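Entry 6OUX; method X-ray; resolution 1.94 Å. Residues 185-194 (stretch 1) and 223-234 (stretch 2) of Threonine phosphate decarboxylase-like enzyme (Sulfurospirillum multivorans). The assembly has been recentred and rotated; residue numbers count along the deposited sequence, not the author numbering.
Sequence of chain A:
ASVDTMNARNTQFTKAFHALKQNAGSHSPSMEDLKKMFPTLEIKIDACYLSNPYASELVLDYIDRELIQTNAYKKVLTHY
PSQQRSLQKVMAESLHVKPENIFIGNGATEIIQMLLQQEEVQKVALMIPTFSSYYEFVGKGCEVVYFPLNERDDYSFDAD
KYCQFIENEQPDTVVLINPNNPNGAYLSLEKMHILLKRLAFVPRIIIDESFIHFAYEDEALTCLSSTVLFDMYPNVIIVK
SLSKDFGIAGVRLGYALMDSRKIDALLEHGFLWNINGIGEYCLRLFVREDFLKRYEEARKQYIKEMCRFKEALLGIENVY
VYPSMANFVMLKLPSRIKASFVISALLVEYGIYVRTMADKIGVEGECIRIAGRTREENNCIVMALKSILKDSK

Stretch 1 (185-194) AYLSLEKMHI
Stretch 2 (223-234) CLSSTVLFDMYP

Two helices that run nearly the same way must mesh their side chains without help from backbone hydrogen bonds, and this contact in a threonine phosphate decarboxylase-like enzyme illustrates how staggered leucines and one well-placed polar pair accomplish it. The helix that begins at Leu 189 and runs on past Ile 194, and helix 227-232, cross at -22°, with their N-to-C directions 22° apart and their axes 11.1 Å apart at closest approach. In the register, the CA atoms of Leu 189 and Ser 226 are nearest neighbours (7.9 Å), and one turn on those of His 193 and Leu 229 (7.5 Å).

Each helix follows an extended lead-in. Tyr 186 (phi/psi -126/130) and Ser 188 (-56/158) precede the first, where Ser 188, chi1 p, caps the helix by accepting from Lys 191 N at 3.0 Å from its OG. Before the second, Leu 224 (-94/159) and Ser 225 (-157/136) lead to Ser 226 (-88/7); Ser 225, whose CA-to-CB bond points away from the first stretch, accepts at OG from Thr 227 N, 3.1 Å from that nitrogen.

The central bump is Leu 189, pointing toward the other stretch with chi1 m and chi2 t. Its fork spans a hollow between Leu 224, Val 228 and Leu 229: CD1 lies 4.2 Å from Leu 224 CD2, while CD2 lies 3.9 Å from Val 228 CG2 and 4.1 Å from Leu 229 CD2. Leu 224 (m, t) also reaches back along the lead-in, its CD1 3.5 Å from Tyr 186 OH and 3.8 Å from Tyr 186 CZ; the tyrosine, chi1 t and chi2 72°, meets it obliquely.

Leu 229 is the answering bump. Its CA-to-CB bond points sideways, but the m, t rotamer brings the end of the side chain nearer. CD1 sits 4.1 Å from Met 192 CB; CD2, besides touching Leu 189, lies over one face of the His 193 ring, 4.0 Å from the centroid and 20° off the normal, a CH-pi contact. One leucine thus fits among three successive contact residues of the first helix.

His 193 (chi1 m, chi2 -66°) likewise starts sideways and ends closer. Met 232 (t, t, m) approaches its ring obliquely, with SD 3.7 Å from His 193 CE1. At the ring edge, His 193 ND1 and Tyr 233 OH form a 2.8 Å hydrogen bond, nearly linear at 169°. Tyr 233, chi1 m and chi2 -72°, has just left helical geometry (-118/110). The two aromatic rings meet rim to rim, planes at 52°, leaving a histidine face free for the leucine methyl. Counting both sides, the two stretches bury 434 Å² between them.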

ATOM      1  N   ALA A 185       0.567  26.872   9.937  1.00 14.07           N
ATOM      2  CA  ALA A 185       1.625  27.709  10.411  1.00 14.21           C
ATOM      3  C   ALA A 185       2.954  26.909  10.405  1.00 13.84           C
ATOM      4  O   ALA A 185       2.958  25.694  10.588  1.00 13.54           O
ATOM      5  CB  ALA A 185       1.320  28.222  11.780  1.00 15.63           C
ATOM      6  N   TYR A 186       4.037  27.634  10.166  1.00 13.24           N
ATOM      7  CA  TYR A 186       5.373  27.121   9.902  1.00 14.08           C
ATOM      8  C   TYR A 186       6.407  27.756  10.862  1.00 14.59           C
ATOM      9  O   TYR A 186       6.459  28.950  11.006  1.00 15.87           O
ATOM     10  CB  TYR A 186       5.796  27.410   8.447  1.00 13.70           C
ATOM     11  CG  TYR A 186       7.253  27.108   8.139  1.00 14.26           C
ATOM     12  CD1 TYR A 186       7.723  25.794   8.057  1.00 13.48           C
ATOM     13  CD2 TYR A 186       8.162  28.138   7.936  1.00 14.95           C
ATOM     14  CE1 TYR A 186       9.031  25.534   7.782  1.00 12.57           C
ATOM     15  CE2 TYR A 186       9.484  27.880   7.609  1.00 14.68           C
ATOM     16  CZ  TYR A 186       9.876  26.564   7.522  1.00 13.72           C
ATOM     17  OH  TYR A 186      11.163  26.327   7.282  1.00 13.30           O
ATOM     18  N   LEU A 187       7.202  26.918  11.497  1.00 14.25           N
ATOM     19  CA  LEU A 187       8.327  27.322  12.343  1.00 16.42           C
ATOM     20  C   LEU A 187       9.597  27.351  11.508  1.00 16.71           C
ATOM     21  O   LEU A 187       9.942  26.322  10.874  1.00 16.02           O
ATOM     22  CB  LEU A 187       8.522  26.275  13.445  1.00 16.85           C
ATOM     23  CG  LEU A 187       9.453  26.709  14.589  1.00 19.03           C
ATOM     24  CD1 LEU A 187       8.832  27.879  15.348  1.00 20.14           C
ATOM     25  CD2 LEU A 187       9.700  25.549  15.519  1.00 20.92           C
ATOM     26  N   SER A 188      10.295  28.490  11.518  1.00 16.04           N
ATOM     27  CA  SER A 188      11.557  28.661  10.743  1.00 17.35           C
ATOM     28  C   SER A 188      12.627  27.632  11.048  1.00 16.47           C
ATOM     29  O   SER A 188      12.657  27.058  12.149  1.00 16.00           O
ATOM     30  CB  SER A 188      12.191  30.046  11.021  1.00 18.28           C
ATOM     31  OG  SER A 188      12.521  30.156  12.392  1.00 19.11           O
ATOM     32  N   LEU A 189      13.539  27.453  10.103  1.00 18.07           N
ATOM     33  CA  LEU A 189      14.672  26.570  10.321  1.00 20.78           C
ATOM     34  C   LEU A 189      15.474  27.122  11.507  1.00 20.97           C
ATOM     35  O   LEU A 189      15.908  26.371  12.373  1.00 18.26           O
ATOM     36  CB  LEU A 189      15.574  26.486   9.075  1.00 24.53           C
ATOM     37  CG  LEU A 189      15.141  25.425   8.056  1.00 28.18           C
ATOM     38  CD1 LEU A 189      15.871  25.531   6.712  1.00 30.89           C
ATOM     39  CD2 LEU A 189      15.307  24.020   8.652  1.00 29.12           C
ATOM     40  N   GLU A 190      15.631  28.438  11.556  1.00 19.67           N
ATOM     41  CA  GLU A 190      16.364  29.049  12.648  1.00 23.14           C
ATOM     42  C   GLU A 190      15.791  28.601  13.976  1.00 22.27           C
ATOM     43  O   GLU A 190      16.527  28.232  14.885  1.00 20.75           O
ATOM     44  CB  GLU A 190      16.341  30.561  12.554  1.00 26.66           C
ATOM     45  CG  GLU A 190      16.934  31.272  13.778  1.00 32.95           C
ATOM     46  CD  GLU A 190      17.241  32.748  13.530  1.00 35.85           C
ATOM     47  OE1 GLU A 190      16.865  33.564  14.363  1.00 39.70           O
ATOM     48  OE2 GLU A 190      17.861  33.080  12.497  1.00 43.86           O
ATOM     49  N   LYS A 191      14.491  28.673  14.113  1.00 20.36           N
ATOM     50  CA  LYS A 191      13.837  28.316  15.397  1.00 22.20           C
ATOM     51  C   LYS A 191      13.756  26.812  15.654  1.00 18.40           C
ATOM     52  O   LYS A 191      13.833  26.401  16.808  1.00 16.19           O
ATOM     53  CB  LYS A 191      12.436  28.894  15.477  1.00 25.84           C
ATOM     54  CG  LYS A 191      12.442  30.387  15.260  1.00 32.60           C
ATOM     55  CD  LYS A 191      12.336  31.182  16.533  1.00 40.09           C
ATOM     56  CE  LYS A 191      10.902  31.653  16.749  1.00 43.56           C
ATOM     57  NZ  LYS A 191      10.601  32.880  15.976  1.00 48.16           N
ATOM     58  N   MET A 192      13.597  26.017  14.600  1.00 15.82           N
ATOM     59  CA  MET A 192      13.701  24.570  14.721  1.00 16.69           C
ATOM     60  C   MET A 192      15.069  24.152  15.291  1.00 16.83           C
ATOM     61  O   MET A 192      15.117  23.204  16.082  1.00 17.15           O
ATOM     62  CB  MET A 192      13.457  23.806  13.370  1.00 16.42           C
ATOM     63  CG  MET A 192      12.009  23.576  12.974  1.00 18.03           C
ATOM     64  SD  MET A 192      10.875  22.763  14.186  1.00 19.13           S
ATOM     65  CE  MET A 192      11.926  21.579  14.713  1.00  9.97           C
ATOM     66  N   HIS A 193      16.165  24.786  14.837  1.00 16.86           N
ATOM     67  CA  HIS A 193      17.542  24.481  15.382  1.00 18.20           C
ATOM     68  C   HIS A 193      17.620  24.682  16.933  1.00 17.24           C
ATOM     69  O   HIS A 193      18.040  23.797  17.687  1.00 18.82           O
ATOM     70  CB  HIS A 193      18.618  25.380  14.689  1.00 17.14           C
ATOM     71  CG  HIS A 193      19.081  24.856  13.378  1.00 17.34           C
ATOM     72  ND1 HIS A 193      19.796  23.680  13.257  1.00 17.25           N
ATOM     73  CD2 HIS A 193      18.965  25.367  12.124  1.00 16.95           C
ATOM     74  CE1 HIS A 193      20.046  23.467  11.975  1.00 18.29           C
ATOM     75  NE2 HIS A 193      19.547  24.471  11.270  1.00 17.76           N
ATOM     76  N   ILE A 194      17.140  25.831  17.378  1.00 17.98           N
ATOM     77  CA  ILE A 194      17.059  26.151  18.823  1.00 19.90           C
ATOM     78  C   ILE A 194      16.268  25.121  19.598  1.00 18.35           C
ATOM     79  O   ILE A 194      16.757  24.560  20.587  1.00 18.49           O
ATOM     80  CB  ILE A 194      16.461  27.549  19.051  1.00 22.14           C
ATOM     81  CG1 ILE A 194      17.394  28.588  18.455  1.00 24.06           C
ATOM     82  CG2 ILE A 194      16.251  27.834  20.543  1.00 22.82           C
ATOM     83  CD1 ILE A 194      16.680  29.887  18.203  1.00 28.05           C
ATOM     84  N   CYS A 223      13.526  26.308  -2.199  1.00 15.96           N
ATOM     85  CA  CYS A 223      12.823  25.147  -1.654  1.00 16.71           C
ATOM     86  C   CYS A 223      13.467  24.825  -0.308  1.00 17.40           C
ATOM     87  O   CYS A 223      14.670  24.812  -0.193  1.00 18.07           O
ATOM     88  CB  CYS A 223      12.904  23.953  -2.543  1.00 17.40           C
ATOM     89  SG  CYS A 223      11.811  22.612  -2.031  1.00 20.75           S
ATOM     90  N   LEU A 224      12.647  24.633   0.702  1.00 17.85           N
ATOM     91  CA  LEU A 224      13.098  24.323   2.047  1.00 17.29           C
ATOM     92  C   LEU A 224      13.106  22.845   2.188  1.00 19.49           C
ATOM     93  O   LEU A 224      12.392  22.158   1.479  1.00 20.33           O
ATOM     94  CB  LEU A 224      12.128  24.905   3.084  1.00 17.02           C
ATOM     95  CG  LEU A 224      12.035  26.433   3.085  1.00 18.21           C
ATOM     96  CD1 LEU A 224      10.805  26.890   3.832  1.00 18.35           C
ATOM     97  CD2 LEU A 224      13.312  27.028   3.683  1.00 19.64           C
ATOM     98  N   SER A 225      13.880  22.367   3.157  1.00 20.66           N
ATOM     99  CA  SER A 225      14.013  20.953   3.407  1.00 22.86           C
ATOM    100  C   SER A 225      14.470  20.738   4.844  1.00 20.58           C
ATOM    101  O   SER A 225      15.377  21.405   5.258  1.00 19.13           O
ATOM    102  CB  SER A 225      15.102  20.375   2.530  1.00 21.89           C
ATOM    103  OG  SER A 225      15.221  19.025   2.919  1.00 23.44           O
ATOM    104  N   SER A 226      13.874  19.795   5.550  1.00 19.73           N
ATOM    105  CA  SER A 226      14.275  19.429   6.946  1.00 19.76           C
ATOM    106  C   SER A 226      15.436  18.320   6.958  1.00 20.45           C
ATOM    107  O   SER A 226      15.823  17.810   8.037  1.00 14.66           O
ATOM    108  CB  SER A 226      13.042  18.909   7.732  1.00 20.69           C
ATOM    109  OG  SER A 226      11.898  19.730   7.685  1.00 19.87           O
ATOM    110  N   THR A 227      16.003  17.969   5.773  1.00 21.67           N
ATOM    111  CA  THR A 227      17.169  17.025   5.762  1.00 21.36           C
ATOM    112  C   THR A 227      18.372  17.541   6.575  1.00 19.61           C
ATOM    113  O   THR A 227      19.061  16.722   7.216  1.00 16.50           O
ATOM    114  CB  THR A 227      17.597  16.707   4.312  1.00 23.65           C
ATOM    115  OG1 THR A 227      16.492  16.154   3.611  1.00 23.53           O
ATOM    116  CG2 THR A 227      18.744  15.686   4.183  1.00 23.35           C
ATOM    117  N   VAL A 228      18.628  18.857   6.531  1.00 16.42           N
ATOM    118  CA  VAL A 228      19.621  19.521   7.390  1.00 16.73           C
ATOM    119  C   VAL A 228      19.446  19.139   8.857  1.00 14.14           C
ATOM    120  O   VAL A 228      20.410  18.854   9.554  1.00 12.64           O
ATOM    121  CB  VAL A 228      19.669  21.083   7.369  1.00 20.34           C
ATOM    122  CG1 VAL A 228      20.270  21.617   6.117  1.00 25.54           C
ATOM    123  CG2 VAL A 228      18.343  21.763   7.584  1.00 19.05           C
ATOM    124  N   LEU A 229      18.210  19.074   9.304  1.00 13.54           N
ATOM    125  CA  LEU A 229      17.912  18.658  10.688  1.00 13.20           C
ATOM    126  C   LEU A 229      18.189  17.195  10.961  1.00 12.82           C
ATOM    127  O   LEU A 229      18.781  16.831  12.023  1.00 13.14           O
ATOM    128  CB  LEU A 229      16.486  19.007  11.064  1.00 13.09           C
ATOM    129  CG  LEU A 229      16.057  20.410  10.746  1.00 14.55           C
ATOM    130  CD1 LEU A 229      14.550  20.530  11.112  1.00 14.71           C
ATOM    131  CD2 LEU A 229      16.882  21.494  11.442  1.00 14.46           C
ATOM    132  N   PHE A 230      17.819  16.345  10.014  1.00 12.34           N
ATOM    133  CA  PHE A 230      18.178  14.945  10.083  1.00 12.51           C
ATOM    134  C   PHE A 230      19.686  14.767  10.172  1.00 11.86           C
ATOM    135  O   PHE A 230      20.181  13.994  11.027  1.00 12.00           O
ATOM    136  CB  PHE A 230      17.648  14.182   8.853  1.00 13.76           C
ATOM    137  CG  PHE A 230      18.023  12.708   8.857  1.00 12.99           C
ATOM    138  CD1 PHE A 230      17.500  11.902   9.791  1.00 13.18           C
ATOM    139  CD2 PHE A 230      18.907  12.182   7.933  1.00 13.49           C
ATOM    140  CE1 PHE A 230      17.782  10.556   9.809  1.00 13.70           C
ATOM    141  CE2 PHE A 230      19.230  10.846   7.939  1.00 13.84           C
ATOM    142  CZ  PHE A 230      18.679  10.034   8.882  1.00 13.50           C
ATOM    143  N   ASP A 231      20.436  15.524   9.374  1.00 11.71           N
ATOM    144  CA  ASP A 231      21.884  15.340   9.369  1.00 12.98           C
ATOM    145  C   ASP A 231      22.606  15.788  10.651  1.00 13.02           C
ATOM    146  O   ASP A 231      23.635  15.178  11.025  1.00 12.27           O
ATOM    147  CB  ASP A 231      22.541  16.009   8.186  1.00 13.40           C
ATOM    148  CG  ASP A 231      22.250  15.336   6.883  1.00 14.06           C
ATOM    149  OD1 ASP A 231      21.793  14.147   6.807  1.00 16.01           O
ATOM    150  OD2 ASP A 231      22.484  16.077   5.918  1.00 15.20           O
ATOM    151  N   MET A 232      22.046  16.807  11.325  1.00 12.46           N
ATOM    152  CA  MET A 232      22.680  17.437  12.448  1.00 12.51           C
ATOM    153  C   MET A 232      22.287  16.812  13.798  1.00 13.31           C
ATOM    154  O   MET A 232      23.095  16.791  14.701  1.00 13.00           O
ATOM    155  CB  MET A 232      22.383  18.965  12.445  1.00 12.67           C
ATOM    156  CG  MET A 232      23.090  19.770  13.569  1.00 13.34           C
ATOM    157  SD  MET A 232      22.947  21.566  13.363  1.00 10.79           S
ATOM    158  CE  MET A 232      23.610  21.766  11.743  1.00 14.20           C
ATOM    159  N   TYR A 233      21.058  16.302  13.938  1.00 13.47           N
ATOM    160  CA  TYR A 233      20.496  15.916  15.223  1.00 13.39           C
ATOM    161  C   TYR A 233      20.198  14.423  15.243  1.00 15.03           C
ATOM    162  O   TYR A 233      19.268  13.967  14.592  1.00 15.16           O
ATOM    163  CB  TYR A 233      19.262  16.728  15.515  1.00 14.01           C
ATOM    164  CG  TYR A 233      19.527  18.208  15.564  1.00 14.22           C
ATOM    165  CD1 TYR A 233      20.238  18.781  16.637  1.00 14.42           C
ATOM    166  CD2 TYR A 233      19.172  19.040  14.491  1.00 13.72           C
ATOM    167  CE1 TYR A 233      20.517  20.112  16.654  1.00 13.99           C
ATOM    168  CE2 TYR A 233      19.482  20.357  14.506  1.00 13.14           C
ATOM    169  CZ  TYR A 233      20.123  20.890  15.596  1.00 13.64           C
ATOM    170  OH  TYR A 233      20.390  22.225  15.564  1.00 13.80           O
ATOM    171  N   PRO A 234      20.962  13.624  16.012  1.00 14.19           N
ATOM    172  CA  PRO A 234      20.806  12.159  15.935  1.00 14.72           C
ATOM    173  C   PRO A 234      19.486  11.578  16.457  1.00 14.14           C
ATOM    174  O   PRO A 234      19.215  10.414  16.218  1.00 13.77           O
ATOM    175  CB  PRO A 234      21.979  11.631  16.793  1.00 15.45           C
ATOM    176  CG  PRO A 234      22.298  12.743  17.696  1.00 15.86           C
ATOM    177  CD  PRO A 234      22.048  14.000  16.911  1.00 14.82           C
TER